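Long-range contacts in CalG4 (Micromonospora echinospora, PDB 3IA7), which is a member of the GT-B clan, built from two parallel-sheet domains of Rossmann type, and binds calcium ions in this crystal form: residues Asn11-Gly16 and Tyr57-Asp62; Tyr37-Leu42 and Ala52-Tyr57. One frame throughout, in Å; residues are numbered along the deposited sequence.

Contact 1 (Asn11-Gly16 and Tyr57-Asp62); sequences NVQGHG and YKSEFD
Gln13 meets Tyr57 twice over, with its backbone and with its side chain. The backbone N of Gln13 arrives at the edge of the tyrosine ring, near its plane, and donates a bent hydrogen bond to Tyr57 OH (3.1 Å, 141° at the hydrogen). Tyr57 CG lies between its backbone N and carbonyl carbon (chi1 86°). Around the hydroxyl lie Val12 CA and Val12 CG2, the latter 3.6 Å from OH, so the polar bond is flanked by an apolar branch.

The side chain of Gln13 runs extended beyond CG past the hydroxyl, its amide plane turned 70° from the ring. Its NE2 ends beside Ser59, 3.4 Å from Ser59 CB and 3.2 Å from Ser59 OG, while Gln13 OE1 bonds to Thr40. Ser59 OG is itself engaged by its own loop, accepting from Phe61 N at 3.1 Å in an ST turn. Phe61 CB and Asp62 OD1 border the amide nitrogen more distantly. Both hydroxyls, of Tyr57 and of Ser59, also bond to Glu86 OE2 of helix 75-98.

The contact joins the loop that leads from strand 6-10 into helix 15-30 to the loop that leaves strand 53-56. Helix 75-98 packs against both loops through Glu86, and helix 41-49 touches Gln13 through Leu42 and Phe43.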
loop_
_atom_site.group_PDB
_atom_site.type_symbol
_atom_site.label_atom_id
_atom_site.label_comp_id
_atom_site.label_asym_id
_atom_site.label_seq_id
_atom_site.Cartn_x
_atom_site.Cartn_y
_atom_site.Cartn_z
ATOM N N ASN A 11 -0.154 11.286 -17.791
ATOM C CA ASN A 11 0.324 9.923 -17.812
ATOM C C ASN A 11 -0.412 9.101 -18.872
ATOM O O ASN A 11 -1.525 9.462 -19.308
ATOM C CB ASN A 11 0.158 9.231 -16.438
ATOM C CG ASN A 11 1.239 8.133 -16.181
ATOM O OD1 ASN A 11 1.927 7.647 -17.090
ATOM N ND2 ASN A 11 1.439 7.823 -14.923
ATOM N N VAL A 12 0.238 8.036 -19.312
ATOM C CA VAL A 12 -0.377 7.101 -20.243
ATOM C C VAL A 12 -1.218 6.096 -19.411
ATOM O O VAL A 12 -1.052 5.983 -18.200
ATOM C CB VAL A 12 0.678 6.402 -21.151
ATOM C CG1 VAL A 12 1.617 5.589 -20.310
ATOM C CG2 VAL A 12 -0.004 5.467 -22.189
ATOM N N GLN A 13 -2.140 5.389 -20.050
ATOM C CA GLN A 13 -2.874 4.393 -19.290
ATOM C C GLN A 13 -1.963 3.160 -19.114
ATOM O O GLN A 13 -1.006 2.968 -19.858
ATOM C CB GLN A 13 -4.241 4.104 -19.920
ATOM C CG GLN A 13 -4.191 3.547 -21.257
ATOM C CD GLN A 13 -5.491 2.839 -21.685
ATOM O OE1 GLN A 13 -6.580 2.871 -21.012
ATOM N NE2 GLN A 13 -5.390 2.223 -22.847
ATOM N N GLY A 14 -2.237 2.339 -18.125
ATOM C CA GLY A 14 -1.457 1.133 -17.945
ATOM C C GLY A 14 -0.954 1.118 -16.526
ATOM O O GLY A 14 -0.455 2.140 -15.989
ATOM N N HIS A 15 -1.099 -0.050 -15.918
ATOM C CA HIS A 15 -0.862 -0.214 -14.525
ATOM C C HIS A 15 0.577 0.218 -14.188
ATOM O O HIS A 15 0.817 0.870 -13.161
ATOM C CB HIS A 15 -1.108 -1.668 -14.119
ATOM C CG HIS A 15 -0.639 -1.978 -12.737
ATOM N ND1 HIS A 15 -1.294 -1.522 -11.610
ATOM C CD2 HIS A 15 0.454 -2.646 -12.294
ATOM C CE1 HIS A 15 -0.643 -1.923 -10.529
ATOM N NE2 HIS A 15 0.427 -2.598 -10.915
ATOM N N GLY A 16 1.516 -0.188 -15.048
ATOM C CA GLY A 16 2.938 0.015 -14.814
ATOM C C GLY A 16 3.353 1.480 -14.826
ATOM O O GLY A 16 4.389 1.830 -14.272
ATOM N N TYR A 57 -8.724 11.153 -21.488
ATOM C CA TYR A 57 -8.318 11.119 -22.880
ATOM C C TYR A 57 -8.694 9.735 -23.432
ATOM O O TYR A 57 -8.929 8.772 -22.672
ATOM C CB TYR A 57 -6.798 11.470 -23.017
ATOM C CG TYR A 57 -5.829 10.293 -22.847
ATOM C CD1 TYR A 57 -5.351 9.582 -23.972
ATOM C CD2 TYR A 57 -5.423 9.860 -21.573
ATOM C CE1 TYR A 57 -4.448 8.507 -23.818
ATOM C CE2 TYR A 57 -4.514 8.802 -21.437
ATOM C CZ TYR A 57 -4.031 8.149 -22.562
ATOM O OH TYR A 57 -3.174 7.051 -22.426
ATOM N N LYS A 58 -8.750 9.671 -24.762
ATOM C CA LYS A 58 -9.028 8.470 -25.494
ATOM C C LYS A 58 -7.710 7.889 -25.998
ATOM O O LYS A 58 -6.987 8.520 -26.776
ATOM C CB LYS A 58 -9.924 8.796 -26.685
ATOM C CG LYS A 58 -10.032 7.640 -27.688
ATOM C CD LYS A 58 -11.018 6.608 -27.214
ATOM C CE LYS A 58 -11.343 5.607 -28.349
ATOM N NZ LYS A 58 -12.128 4.474 -27.733
ATOM N N SER A 59 -7.410 6.690 -25.527
ATOM C CA SER A 59 -6.170 6.022 -25.907
ATOM C C SER A 59 -6.207 5.413 -27.266
ATOM O O SER A 59 -7.180 4.710 -27.628
ATOM C CB SER A 59 -5.817 4.932 -24.886
ATOM O OG SER A 59 -4.566 4.349 -25.155
ATOM N N GLU A 60 -5.122 5.642 -27.998
ATOM C CA GLU A 60 -4.851 4.926 -29.260
ATOM C C GLU A 60 -4.855 3.409 -29.101
ATOM O O GLU A 60 -5.134 2.675 -30.047
ATOM C CB GLU A 60 -3.518 5.383 -29.852
ATOM C CG GLU A 60 -3.516 6.850 -30.235
ATOM C CD GLU A 60 -4.334 7.148 -31.499
ATOM O OE1 GLU A 60 -4.145 6.479 -32.525
ATOM O OE2 GLU A 60 -5.184 8.057 -31.446
ATOM N N PHE A 61 -4.614 2.950 -27.884
ATOM C CA PHE A 61 -4.466 1.529 -27.607
ATOM C C PHE A 61 -5.804 0.782 -27.439
ATOM O O PHE A 61 -5.826 -0.448 -27.253
ATOM C CB PHE A 61 -3.515 1.340 -26.418
ATOM C CG PHE A 61 -2.106 1.809 -26.707
ATOM C CD1 PHE A 61 -1.318 1.139 -27.648
ATOM C CD2 PHE A 61 -1.581 2.928 -26.085
ATOM C CE1 PHE A 61 -0.038 1.570 -27.930
ATOM C CE2 PHE A 61 -0.314 3.365 -26.375
ATOM C CZ PHE A 61 0.462 2.688 -27.289
ATOM N N ASP A 62 -6.908 1.521 -27.516
ATOM C CA ASP A 62 -8.221 0.920 -27.550
ATOM C C ASP A 62 -8.391 0.137 -28.844
ATOM O O ASP A 62 -8.937 -0.958 -28.833
ATOM C CB ASP A 62 -9.297 2.004 -27.410
ATOM C CG ASP A 62 -9.437 2.480 -25.968
ATOM O OD1 ASP A 62 -8.567 2.114 -25.152
ATOM O OD2 ASP A 62 -10.404 3.201 -25.662
#

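Contact 2 (Tyr37-Leu42 and Ala52-Tyr57); sequences YVTTPL and AEVVLY. With CA (calcium ion), chain C.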
loop_
_atom_site.group_PDB
_atom_site.type_symbol
_atom_site.label_atom_id
_atom_site.label_comp_id
_atom_site.label_asym_id
_atom_site.label_seq_id
_atom_site.Cartn_x
_atom_site.Cartn_y
_atom_site.Cartn_z
ATOM N N TYR A 37 -5.304 15.122 -13.206
ATOM C CA TYR A 37 -4.571 13.962 -13.657
ATOM C C TYR A 37 -5.210 13.475 -14.966
ATOM O O TYR A 37 -6.419 13.150 -14.988
ATOM C CB TYR A 37 -4.593 12.869 -12.556
ATOM C CG TYR A 37 -3.562 11.734 -12.744
ATOM C CD1 TYR A 37 -2.566 11.519 -11.804
ATOM C CD2 TYR A 37 -3.656 10.837 -13.810
ATOM C CE1 TYR A 37 -1.643 10.494 -11.945
ATOM C CE2 TYR A 37 -2.712 9.790 -13.981
ATOM C CZ TYR A 37 -1.697 9.648 -13.031
ATOM O OH TYR A 37 -0.797 8.600 -13.134
ATOM N N VAL A 38 -4.395 13.442 -16.036
ATOM C CA VAL A 38 -4.865 12.957 -17.337
ATOM C C VAL A 38 -4.731 11.432 -17.441
ATOM O O VAL A 38 -3.605 10.847 -17.349
ATOM C CB VAL A 38 -4.122 13.667 -18.523
ATOM C CG1 VAL A 38 -4.664 13.209 -19.920
ATOM C CG2 VAL A 38 -4.158 15.238 -18.361
ATOM N N THR A 39 -5.875 10.784 -17.659
ATOM C CA THR A 39 -5.900 9.342 -17.775
ATOM C C THR A 39 -7.124 8.862 -18.563
ATOM O O THR A 39 -7.847 9.674 -19.133
ATOM C CB THR A 39 -5.807 8.635 -16.385
ATOM O OG1 THR A 39 -5.516 7.239 -16.593
ATOM C CG2 THR A 39 -7.159 8.866 -15.552
ATOM N N THR A 40 -7.313 7.548 -18.660
ATOM C CA THR A 40 -8.437 7.002 -19.390
ATOM C C THR A 40 -9.512 6.530 -18.410
ATOM O O THR A 40 -9.243 6.457 -17.206
ATOM C CB THR A 40 -8.000 5.793 -20.254
ATOM O OG1 THR A 40 -7.468 4.740 -19.416
ATOM C CG2 THR A 40 -7.014 6.208 -21.329
ATOM N N PRO A 41 -10.717 6.224 -18.912
ATOM C CA PRO A 41 -11.714 5.754 -17.983
ATOM C C PRO A 41 -11.242 4.540 -17.158
ATOM O O PRO A 41 -11.629 4.385 -16.003
ATOM C CB PRO A 41 -12.871 5.411 -18.899
ATOM C CG PRO A 41 -12.786 6.535 -19.963
ATOM C CD PRO A 41 -11.302 6.446 -20.266
ATOM N N LEU A 42 -10.404 3.699 -17.772
ATOM C CA LEU A 42 -9.907 2.473 -17.107
ATOM C C LEU A 42 -9.197 2.740 -15.771
ATOM O O LEU A 42 -9.202 1.907 -14.873
ATOM C CB LEU A 42 -8.960 1.698 -18.052
ATOM C CG LEU A 42 -8.417 0.323 -17.603
ATOM C CD1 LEU A 42 -9.517 -0.652 -17.141
ATOM C CD2 LEU A 42 -7.562 -0.275 -18.765
ATOM N N ALA A 52 -6.877 12.871 -6.901
ATOM C CA ALA A 52 -6.852 13.759 -8.066
ATOM C C ALA A 52 -8.186 13.904 -8.771
ATOM O O ALA A 52 -8.992 12.943 -8.804
ATOM C CB ALA A 52 -5.802 13.340 -9.039
ATOM N N GLU A 53 -8.388 15.081 -9.386
ATOM C CA GLU A 53 -9.454 15.302 -10.364
ATOM C C GLU A 53 -8.979 14.736 -11.689
ATOM O O GLU A 53 -7.808 14.904 -12.004
ATOM C CB GLU A 53 -9.651 16.812 -10.607
ATOM C CG GLU A 53 -10.224 17.601 -9.466
ATOM C CD GLU A 53 -10.305 19.086 -9.819
ATOM O OE1 GLU A 53 -9.810 19.918 -9.022
ATOM O OE2 GLU A 53 -10.816 19.394 -10.923
ATOM N N VAL A 54 -9.878 14.181 -12.501
ATOM C CA VAL A 54 -9.469 13.473 -13.733
ATOM C C VAL A 54 -9.850 14.298 -14.986
ATOM O O VAL A 54 -10.950 14.865 -15.060
ATOM C CB VAL A 54 -10.067 12.057 -13.769
ATOM C CG1 VAL A 54 -10.024 11.383 -15.206
ATOM C CG2 VAL A 54 -9.342 11.142 -12.765
ATOM N N VAL A 55 -8.927 14.339 -15.935
ATOM C CA VAL A 55 -9.163 14.804 -17.294
ATOM C C VAL A 55 -9.030 13.541 -18.150
ATOM O O VAL A 55 -7.940 12.919 -18.215
ATOM C CB VAL A 55 -8.099 15.838 -17.729
ATOM C CG1 VAL A 55 -8.156 16.049 -19.308
ATOM C CG2 VAL A 55 -8.317 17.173 -16.975
ATOM N N LEU A 56 -10.122 13.134 -18.790
ATOM C CA LEU A 56 -10.071 11.903 -19.629
ATOM C C LEU A 56 -9.477 12.148 -21.009
ATOM O O LEU A 56 -9.702 13.220 -21.624
ATOM C CB LEU A 56 -11.486 11.325 -19.852
ATOM C CG LEU A 56 -12.213 10.903 -18.575
ATOM C CD1 LEU A 56 -13.655 10.517 -18.958
ATOM C CD2 LEU A 56 -11.484 9.744 -17.947
ATOM N N TYR A 57 -8.724 11.153 -21.488
ATOM C CA TYR A 57 -8.318 11.119 -22.880
ATOM C C TYR A 57 -8.694 9.735 -23.432
ATOM O O TYR A 57 -8.929 8.772 -22.672
ATOM C CB TYR A 57 -6.798 11.470 -23.017
ATOM C CG TYR A 57 -5.829 10.293 -22.847
ATOM C CD1 TYR A 57 -5.351 9.582 -23.972
ATOM C CD2 TYR A 57 -5.423 9.860 -21.573
ATOM C CE1 TYR A 57 -4.448 8.507 -23.818
ATOM C CE2 TYR A 57 -4.514 8.802 -21.437
ATOM C CZ TYR A 57 -4.031 8.149 -22.562
ATOM O OH TYR A 57 -3.174 7.051 -22.426
HETATM CA CA CA C . -10.514 1.231 -13.140
HETATM O O HOH W 1 -11.695 3.321 -13.519
HETATM O O HOH W 2 -12.323 0.524 -14.597
#
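Thr40 rests its methyl on the ring of Tyr57: CG2 lies over one face, offset toward the rim, in a CH-pi contact 3.9 Å from the ring centroid. Val38 CG1 fits beside the same tyrosine, 3.8 Å from CD2, with the two side chains crossing at about a right angle. Val38 CG2, beside the backbone N, meets Val55 CB on the same face of the sheet. On the face that carries Tyr37, Thr39 and Val54, single methyls meet: Thr39 CG2 packs on Val54 CG1 at 3.8 Å. Ala52 CB abuts Tyr37 CB at 3.7 Å. Farther on, Leu56 CD2 reaches in against the backbone of Thr40 and the ring of Pro41, coming to 3.7 Å from Pro41 N.

Between the two faces runs a parallel ladder of four backbone hydrogen bonds, from Tyr37 N to Glu53 O at one end to Tyr57 N to Thr39 O at the other.

Past it, Leu42 O binds a calcium ion at 2.3 Å, with Glu46, two waters, and Gln225 and His297 of the second subunit. Strand 53-56 is the edge strand of the N-terminal sheet, with 34-39 next to it, in a beta-alpha-beta unit; helices 15-30 and 41-49 cover the Tyr37 face, and helix 75-98 the Val55 and Tyr57 side.

Overall arrangement
From the N terminus, the chain leaves strand 6-10 through residues 11-16, enters helix 15-30 and returns along strand 34-39, whose end opens contact 2. Helix 41-49 then carries it over to strand 53-56, where contact 2 closes the short loop of a beta-alpha-beta unit. Directly after that strand, 57-62 close the longer loop of contact 1, so contact 2 is nested inside it. Tyr57 belongs to both, and the two centres lie about 10 Å apart. Direct links between them run from Gln13 to Thr40 and from Asn11 to Tyr37. Contact 2 joins strands 34-39 and 53-56, and contact 1 joins the loops that follow strands 6-10 and 53-56, at the C-terminal ends of the strands.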